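Local structure of RNA-dependent RNA polymerase (Farallon virus, 6DX5) at residues Gly10-Thr15 with Phe157-Val162; Ile20-Phe25 with Thr147-Leu152. The protein carries an N-terminal viral OTU cysteine protease domain, the part in this chain, which probably removes ubiquitin, and is probably an RNA-directed RNA polymerase. One frame throughout, in Å; residues are numbered along the deposited sequence.

Contact 1 (Gly10-Thr15 with Phe157-Val162)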
ATOM      1  N   GLY A  10      -6.159  -4.048  -6.127  1.00 51.00           N
ATOM      2  CA  GLY A  10      -6.323  -2.756  -6.744  1.00 49.56           C
ATOM      3  C   GLY A  10      -6.394  -3.008  -8.238  1.00 38.81           C
ATOM      4  O   GLY A  10      -6.277  -4.157  -8.694  1.00 40.91           O
ATOM      5  N   PRO A  11      -6.570  -1.967  -9.034  1.00 38.09           N
ATOM      6  CA  PRO A  11      -6.668  -2.194 -10.486  1.00 39.95           C
ATOM      7  C   PRO A  11      -5.347  -2.770 -11.004  1.00 40.48           C
ATOM      8  O   PRO A  11      -4.264  -2.181 -10.815  1.00 34.91           O
ATOM      9  CB  PRO A  11      -6.972  -0.798 -11.038  1.00 39.10           C
ATOM     10  CG  PRO A  11      -7.429   0.040  -9.822  1.00 42.04           C
ATOM     11  CD  PRO A  11      -6.742  -0.555  -8.624  1.00 38.34           C
ATOM     12  N   ASN A  12      -5.423  -3.985 -11.587  1.00 36.28           N
ATOM     13  CA  ASN A  12      -4.250  -4.684 -12.109  1.00 33.51           C
ATOM     14  C   ASN A  12      -3.210  -4.945 -11.010  1.00 34.12           C
ATOM     15  O   ASN A  12      -2.015  -5.048 -11.292  1.00 33.54           O
ATOM     16  CB  ASN A  12      -3.619  -3.865 -13.256  1.00 34.41           C
ATOM     17  CG  ASN A  12      -2.672  -4.665 -14.123  1.00 39.68           C
ATOM     18  OD1 ASN A  12      -2.979  -5.782 -14.518  1.00 37.39           O
ATOM     19  ND2 ASN A  12      -1.481  -4.092 -14.404  1.00 39.76           N
ATOM     20  N   LEU A  13      -3.617  -5.042  -9.738  1.00 32.35           N
ATOM     21  CA  LEU A  13      -2.679  -5.166  -8.613  1.00 33.57           C
ATOM     22  C   LEU A  13      -3.111  -6.296  -7.681  1.00 34.83           C
ATOM     23  O   LEU A  13      -4.256  -6.321  -7.202  1.00 38.88           O
ATOM     24  CB  LEU A  13      -2.584  -3.855  -7.824  1.00 29.32           C
ATOM     25  CG  LEU A  13      -1.921  -3.816  -6.436  1.00 33.64           C
ATOM     26  CD1 LEU A  13      -0.428  -4.251  -6.392  1.00 29.70           C
ATOM     27  CD2 LEU A  13      -2.071  -2.422  -5.854  1.00 38.41           C
ATOM     28  N   TYR A  14      -2.189  -7.215  -7.425  1.00 34.01           N
ATOM     29  CA  TYR A  14      -2.440  -8.426  -6.652  1.00 36.38           C
ATOM     30  C   TYR A  14      -1.489  -8.498  -5.473  1.00 39.57           C
ATOM     31  O   TYR A  14      -0.391  -7.939  -5.485  1.00 34.59           O
ATOM     32  CB  TYR A  14      -2.278  -9.722  -7.502  1.00 33.51           C
ATOM     33  CG  TYR A  14      -3.193  -9.736  -8.692  1.00 42.96           C
ATOM     34  CD1 TYR A  14      -2.842  -9.044  -9.851  1.00 37.23           C
ATOM     35  CD2 TYR A  14      -4.429 -10.401  -8.653  1.00 43.06           C
ATOM     36  CE1 TYR A  14      -3.670  -9.023 -10.937  1.00 44.27           C
ATOM     37  CE2 TYR A  14      -5.277 -10.381  -9.739  1.00 46.86           C
ATOM     38  CZ  TYR A  14      -4.903  -9.674 -10.872  1.00 50.68           C
ATOM     39  OH  TYR A  14      -5.725  -9.617 -11.971  1.00 47.40           O
ATOM     40  N   THR A  15      -1.925  -9.217  -4.459  1.00 47.81           N
ATOM     41  CA  THR A  15      -1.124  -9.444  -3.284  1.00 47.87           C
ATOM     42  C   THR A  15      -1.250 -10.914  -2.909  1.00 47.95           C
ATOM     43  O   THR A  15      -2.147 -11.626  -3.378  1.00 44.54           O
ATOM     44  CB  THR A  15      -1.561  -8.527  -2.130  1.00 53.31           C
ATOM     45  OG1 THR A  15      -0.733  -8.770  -0.980  1.00 60.12           O
ATOM     46  CG2 THR A  15      -3.038  -8.760  -1.774  1.00 47.38           C
ATOM     47  N   PHE A 157       2.024  -6.293 -10.010  1.00 26.46           N
ATOM     48  CA  PHE A 157       1.308  -5.481 -10.973  1.00 28.62           C
ATOM     49  C   PHE A 157       1.276  -6.273 -12.262  1.00 32.04           C
ATOM     50  O   PHE A 157       2.336  -6.586 -12.808  1.00 28.94           O
ATOM     51  CB  PHE A 157       2.004  -4.147 -11.191  1.00 27.66           C
ATOM     52  CG  PHE A 157       2.060  -3.294  -9.964  1.00 35.41           C
ATOM     53  CD1 PHE A 157       1.064  -2.357  -9.732  1.00 46.20           C
ATOM     54  CD2 PHE A 157       3.112  -3.379  -9.068  1.00 37.19           C
ATOM     55  CE1 PHE A 157       1.095  -1.534  -8.622  1.00 42.86           C
ATOM     56  CE2 PHE A 157       3.137  -2.546  -7.938  1.00 42.97           C
ATOM     57  CZ  PHE A 157       2.129  -1.623  -7.746  1.00 43.52           C
ATOM     58  N   GLY A 158       0.080  -6.625 -12.723  1.00 27.40           N
ATOM     59  CA  GLY A 158      -0.051  -7.467 -13.895  1.00 28.48           C
ATOM     60  C   GLY A 158      -0.554  -8.852 -13.533  1.00 28.68           C
ATOM     61  O   GLY A 158      -0.582  -9.253 -12.368  1.00 28.99           O
ATOM     62  N   THR A 159      -0.949  -9.596 -14.576  1.00 31.60           N
ATOM     63  CA  THR A 159      -1.601 -10.898 -14.424  1.00 32.64           C
ATOM     64  C   THR A 159      -0.717 -12.113 -14.696  1.00 36.61           C
ATOM     65  O   THR A 159      -1.209 -13.235 -14.565  1.00 41.78           O
ATOM     66  CB  THR A 159      -2.793 -11.004 -15.371  1.00 35.37           C
ATOM     67  OG1 THR A 159      -2.328 -10.787 -16.706  1.00 38.13           O
ATOM     68  CG2 THR A 159      -3.849  -9.980 -14.996  1.00 48.19           C
ATOM     69  N   ASP A 160       0.532 -11.945 -15.134  1.00 36.54           N
ATOM     70  CA  ASP A 160       1.368 -13.118 -15.393  1.00 39.10           C
ATOM     71  C   ASP A 160       1.812 -13.777 -14.089  1.00 39.14           C
ATOM     72  O   ASP A 160       1.758 -13.186 -13.004  1.00 34.44           O
ATOM     73  CB  ASP A 160       2.614 -12.750 -16.200  1.00 47.44           C
ATOM     74  CG  ASP A 160       2.305 -12.414 -17.647  1.00 67.29           C
ATOM     75  OD1 ASP A 160       1.622 -13.232 -18.318  1.00 75.92           O
ATOM     76  OD2 ASP A 160       2.760 -11.327 -18.104  1.00 72.98           O
ATOM     77  N   SER A 161       2.288 -15.011 -14.217  1.00 34.31           N
ATOM     78  CA  SER A 161       2.807 -15.742 -13.085  1.00 35.03           C
ATOM     79  C   SER A 161       4.229 -15.292 -12.790  1.00 37.69           C
ATOM     80  O   SER A 161       4.902 -14.657 -13.628  1.00 32.63           O
ATOM     81  CB  SER A 161       2.809 -17.240 -13.365  1.00 39.75           C
ATOM     82  OG  SER A 161       3.525 -17.436 -14.556  1.00 48.21           O
ATOM     83  N   VAL A 162       4.680 -15.637 -11.570  1.00 32.78           N
ATOM     84  CA  VAL A 162       6.025 -15.270 -11.131  1.00 37.42           C
ATOM     85  C   VAL A 162       7.092 -15.619 -12.156  1.00 28.67           C
ATOM     86  O   VAL A 162       7.935 -14.756 -12.452  1.00 33.30           O
ATOM     87  CB  VAL A 162       6.307 -15.867  -9.740  1.00 34.21           C
ATOM     88  CG1 VAL A 162       7.779 -15.786  -9.432  1.00 28.15           C
ATOM     89  CG2 VAL A 162       5.449 -15.119  -8.698  1.00 27.26           C
TER
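L13 and F157 meet as an antiparallel, non-hydrogen-bonded pair (CA to CA 4.6 Å) where the N-terminal β-hairpin joins the mixed sheet of the viral OTU domain. Their side chains lie side by side and point the same way. The CD1 methyl of L13 sits over one face of the F157 ring, offset toward the rim, in a CH-π contact 4.0 Å from the ring centroid. Next to the pair, G158 N donates to N12 O (3.0 Å, 159°), the donor nitrogen lying 30° out of the carbonyl plane. The same oxygen lies 3.4 Å from F157 CA in a CA-H...O contact. N12 CG, anti to its own backbone N (chi1 -163°), is placed near G158. The amide oxygen OD1 of N12 is 3.4 Å from G158 CA. The Y14 ring approaches obliquely, its hydroxyl OH 3.6 Å from T159 CG2.

Further out, a type II turn from G10 to L13 presents this hairpin end, with L13 N bonded to G10 O. A129, E130 and A133 of helix 126-136 touch F157. G158 O, 3.4 Å from Y14 CD1, accepts a hydrogen bond from K156 NZ, which is also bonded to D160 O.

Contact 2 (Ile20-Phe25 with Thr147-Leu152)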
ATOM      1  N   ILE A  20       8.212 -17.307   1.721  1.00 65.19           N
ATOM      2  CA  ILE A  20       9.312 -18.010   1.093  1.00 64.76           C
ATOM      3  C   ILE A  20      10.610 -17.403   1.623  1.00 62.36           C
ATOM      4  O   ILE A  20      10.619 -16.347   2.266  1.00 59.04           O
ATOM      5  CB  ILE A  20       9.193 -17.895  -0.443  1.00 66.26           C
ATOM      6  CG1 ILE A  20       8.000 -18.691  -0.945  1.00 71.93           C
ATOM      7  CG2 ILE A  20      10.331 -18.483  -1.120  1.00 63.58           C
ATOM      8  CD1 ILE A  20       7.727 -18.433  -2.431  1.00 68.75           C
ATOM      9  N   ALA A  21      11.706 -18.137   1.419  1.00 57.73           N
ATOM     10  CA  ALA A  21      13.045 -17.585   1.418  1.00 50.41           C
ATOM     11  C   ALA A  21      13.437 -17.272  -0.031  1.00 48.27           C
ATOM     12  O   ALA A  21      13.530 -18.190  -0.859  1.00 54.54           O
ATOM     13  CB  ALA A  21      14.012 -18.592   2.031  1.00 58.10           C
ATOM     14  N   ILE A  22      13.720 -16.003  -0.329  1.00 37.10           N
ATOM     15  CA  ILE A  22      14.128 -15.581  -1.686  1.00 30.26           C
ATOM     16  C   ILE A  22      15.343 -16.354  -2.218  1.00 38.07           C
ATOM     17  O   ILE A  22      15.295 -16.796  -3.377  1.00 34.47           O
ATOM     18  CB  ILE A  22      14.384 -14.065  -1.765  1.00 35.88           C
ATOM     19  CG1 ILE A  22      13.074 -13.277  -1.630  1.00 37.87           C
ATOM     20  CG2 ILE A  22      15.045 -13.675  -3.094  1.00 30.42           C
ATOM     21  CD1 ILE A  22      11.956 -13.821  -2.476  1.00 37.50           C
ATOM     22  N   PRO A  23      16.429 -16.580  -1.457  1.00 42.00           N
ATOM     23  CA  PRO A  23      17.600 -17.244  -2.070  1.00 46.56           C
ATOM     24  C   PRO A  23      17.352 -18.692  -2.485  1.00 47.54           C
ATOM     25  O   PRO A  23      18.132 -19.225  -3.277  1.00 52.24           O
ATOM     26  CB  PRO A  23      18.679 -17.148  -0.976  1.00 48.70           C
ATOM     27  CG  PRO A  23      18.238 -15.992  -0.105  1.00 50.21           C
ATOM     28  CD  PRO A  23      16.740 -16.183  -0.064  1.00 45.51           C
ATOM     29  N   ASP A  24      16.282 -19.337  -2.013  1.00 45.64           N
ATOM     30  CA  ASP A  24      15.936 -20.683  -2.479  1.00 51.37           C
ATOM     31  C   ASP A  24      15.356 -20.729  -3.896  1.00 50.55           C
ATOM     32  O   ASP A  24      15.280 -21.822  -4.463  1.00 52.09           O
ATOM     33  CB  ASP A  24      14.914 -21.363  -1.545  1.00 61.21           C
ATOM     34  CG  ASP A  24      15.411 -21.552  -0.085  1.00 74.18           C
ATOM     35  OD1 ASP A  24      14.535 -21.573   0.810  1.00 77.37           O
ATOM     36  OD2 ASP A  24      16.637 -21.699   0.176  1.00 75.74           O
ATOM     37  N   PHE A  25      14.902 -19.595  -4.454  1.00 41.84           N
ATOM     38  CA  PHE A  25      14.282 -19.535  -5.780  1.00 42.02           C
ATOM     39  C   PHE A  25      14.925 -18.528  -6.723  1.00 36.61           C
ATOM     40  O   PHE A  25      14.773 -18.676  -7.937  1.00 39.59           O
ATOM     41  CB  PHE A  25      12.768 -19.208  -5.661  1.00 40.74           C
ATOM     42  CG  PHE A  25      11.992 -20.267  -4.916  1.00 44.42           C
ATOM     43  CD1 PHE A  25      11.434 -21.335  -5.599  1.00 46.79           C
ATOM     44  CD2 PHE A  25      11.898 -20.244  -3.524  1.00 51.28           C
ATOM     45  CE1 PHE A  25      10.776 -22.363  -4.909  1.00 52.71           C
ATOM     46  CE2 PHE A  25      11.232 -21.273  -2.815  1.00 51.22           C
ATOM     47  CZ  PHE A  25      10.673 -22.330  -3.508  1.00 51.72           C
ATOM     48  N   THR A 147      15.745  -8.312   6.658  1.00 36.80           N
ATOM     49  CA  THR A 147      17.153  -8.147   6.337  1.00 44.44           C
ATOM     50  C   THR A 147      17.868  -9.473   6.095  1.00 44.67           C
ATOM     51  O   THR A 147      18.954  -9.453   5.511  1.00 45.52           O
ATOM     52  CB  THR A 147      17.836  -7.345   7.450  1.00 46.05           C
ATOM     53  OG1 THR A 147      17.619  -8.016   8.700  1.00 48.90           O
ATOM     54  CG2 THR A 147      17.194  -5.918   7.526  1.00 41.87           C
ATOM     55  N   ASP A 148      17.276 -10.604   6.493  1.00 38.60           N
ATOM     56  CA  ASP A 148      17.746 -11.941   6.148  1.00 40.86           C
ATOM     57  C   ASP A 148      17.033 -12.543   4.916  1.00 43.66           C
ATOM     58  O   ASP A 148      17.055 -13.769   4.734  1.00 53.19           O
ATOM     59  CB  ASP A 148      17.589 -12.860   7.356  1.00 53.77           C
ATOM     60  CG  ASP A 148      16.133 -12.986   7.826  1.00 74.43           C
ATOM     61  OD1 ASP A 148      15.210 -12.853   6.998  1.00 82.26           O
ATOM     62  OD2 ASP A 148      15.892 -13.258   9.025  1.00 88.28           O
ATOM     63  N   MET A 149      16.374 -11.722   4.101  1.00 36.03           N
ATOM     64  CA  MET A 149      15.783 -12.100   2.810  1.00 38.70           C
ATOM     65  C   MET A 149      14.582 -13.054   2.927  1.00 30.37           C
ATOM     66  O   MET A 149      14.179 -13.649   1.934  1.00 34.20           O
ATOM     67  CB  MET A 149      16.846 -12.687   1.866  1.00 39.73           C
ATOM     68  CG  MET A 149      17.870 -11.663   1.363  1.00 43.71           C
ATOM     69  SD  MET A 149      17.269 -10.471   0.084  1.00 47.34           S
ATOM     70  CE  MET A 149      16.981 -11.507  -1.324  1.00 46.45           C
ATOM     71  N   LYS A 150      13.980 -13.199   4.113  1.00 34.52           N
ATOM     72  CA  LYS A 150      12.678 -13.862   4.268  1.00 35.93           C
ATOM     73  C   LYS A 150      11.568 -12.899   3.890  1.00 30.56           C
ATOM     74  O   LYS A 150      11.589 -11.724   4.299  1.00 29.86           O
ATOM     75  CB  LYS A 150      12.428 -14.322   5.717  1.00 40.02           C
ATOM     76  CG  LYS A 150      13.394 -15.289   6.365  1.00 56.76           C
ATOM     77  CD  LYS A 150      13.898 -16.359   5.446  1.00 72.93           C
ATOM     78  CE  LYS A 150      15.211 -15.963   4.898  1.00 81.62           C
ATOM     79  NZ  LYS A 150      15.687 -16.621   3.688  1.00 82.02           N
ATOM     80  N   VAL A 151      10.585 -13.407   3.136  1.00 28.74           N
ATOM     81  CA  VAL A 151       9.536 -12.566   2.575  1.00 26.62           C
ATOM     82  C   VAL A 151       8.580 -12.110   3.670  1.00 34.86           C
ATOM     83  O   VAL A 151       8.126 -12.914   4.501  1.00 36.85           O
ATOM     84  CB  VAL A 151       8.775 -13.320   1.475  1.00 29.55           C
ATOM     85  CG1 VAL A 151       7.629 -12.449   0.930  1.00 27.56           C
ATOM     86  CG2 VAL A 151       9.700 -13.671   0.351  1.00 32.42           C
ATOM     87  N   LEU A 152       8.261 -10.810   3.681  1.00 29.40           N
ATOM     88  CA  LEU A 152       7.200 -10.316   4.562  1.00 31.82           C
ATOM     89  C   LEU A 152       5.859 -10.319   3.827  1.00 29.16           C
ATOM     90  O   LEU A 152       4.863 -10.793   4.363  1.00 33.76           O
ATOM     91  CB  LEU A 152       7.517  -8.895   5.060  1.00 37.17           C
ATOM     92  CG  LEU A 152       8.796  -8.630   5.854  1.00 40.40           C
ATOM     93  CD1 LEU A 152       9.300  -7.176   5.718  1.00 34.90           C
ATOM     94  CD2 LEU A 152       8.474  -8.917   7.269  1.00 45.04           C
TER
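A single β-bridge between A21 and K150 fastens the connection leading from strand 13-16 to strand 26-29 onto the start of strand 151-157, at one side of the OTU domain. The CA atoms of the bridged pair are 4.7 Å apart, and a backbone bond flanks the pair on either side: V151 N to I20 O (3.1 Å, 171°) and I22 N to M149 O (3.3 Å, 163°). Both N–H groups meet their acceptors nearly along the C=O axis.

Apolar side chains gather round these bonds. V151 CG2, placed beside its own backbone N and anti to the carbonyl carbon, packs against I22 CD1 at 3.6 Å, the two side chains crossing at about a right angle. M149 also crosses I22 at about a right angle. Bends at chi2 and chi3 turn its chain, and CE presses on I22 CG2 at 3.4 Å, tighter than ordinary van der Waals contact. Closer to the M149 backbone, CB rests 4.0 Å from P23 CD. The K150 chain runs past the A21 methyl, but its modelled outer atoms are doubtful because CE clashes with D148 O.

The approach to the bridge is shaped by an Asx turn, in which D148 OD1 accepts from K150 N (3.2 Å, 157°). On the other segment, D24 N bonds to A21 O and F25 N to I22 O, turning the chain sharply after the bridge.

Around the contact, L152 packs on C171 of the second subunit and is backbone-bonded to N144 of strand 140-145. That strand also supplies W143 and V145 against I22, and W143 touches V151 as well. Beyond the turn, F25 bonds through its backbone to I181, just after strand 174-180.

Following the chain from the N terminus, contact 1 takes in the turn after strand 7-10 and the start of strand 13-16; the chain then leaves the sheet and reaches residues 20-25 of contact 2 before strand 26-29. The five helices and strand 140-145 follow before the chain returns, meeting contact 2 first at 147-152 and contact 1 afterwards at 157-162. The long loop closed by contact 2 therefore lies wholly within that of contact 1. Contact 1 pairs strand 13-16 with the end of its sheet neighbour, strand 151-157, and contact 2 fastens the loop after strand 13-16 to the start of strand 151-157. Their centres are about 20 Å apart and their nearest atoms about 7 Å. Both also approach the second subunit.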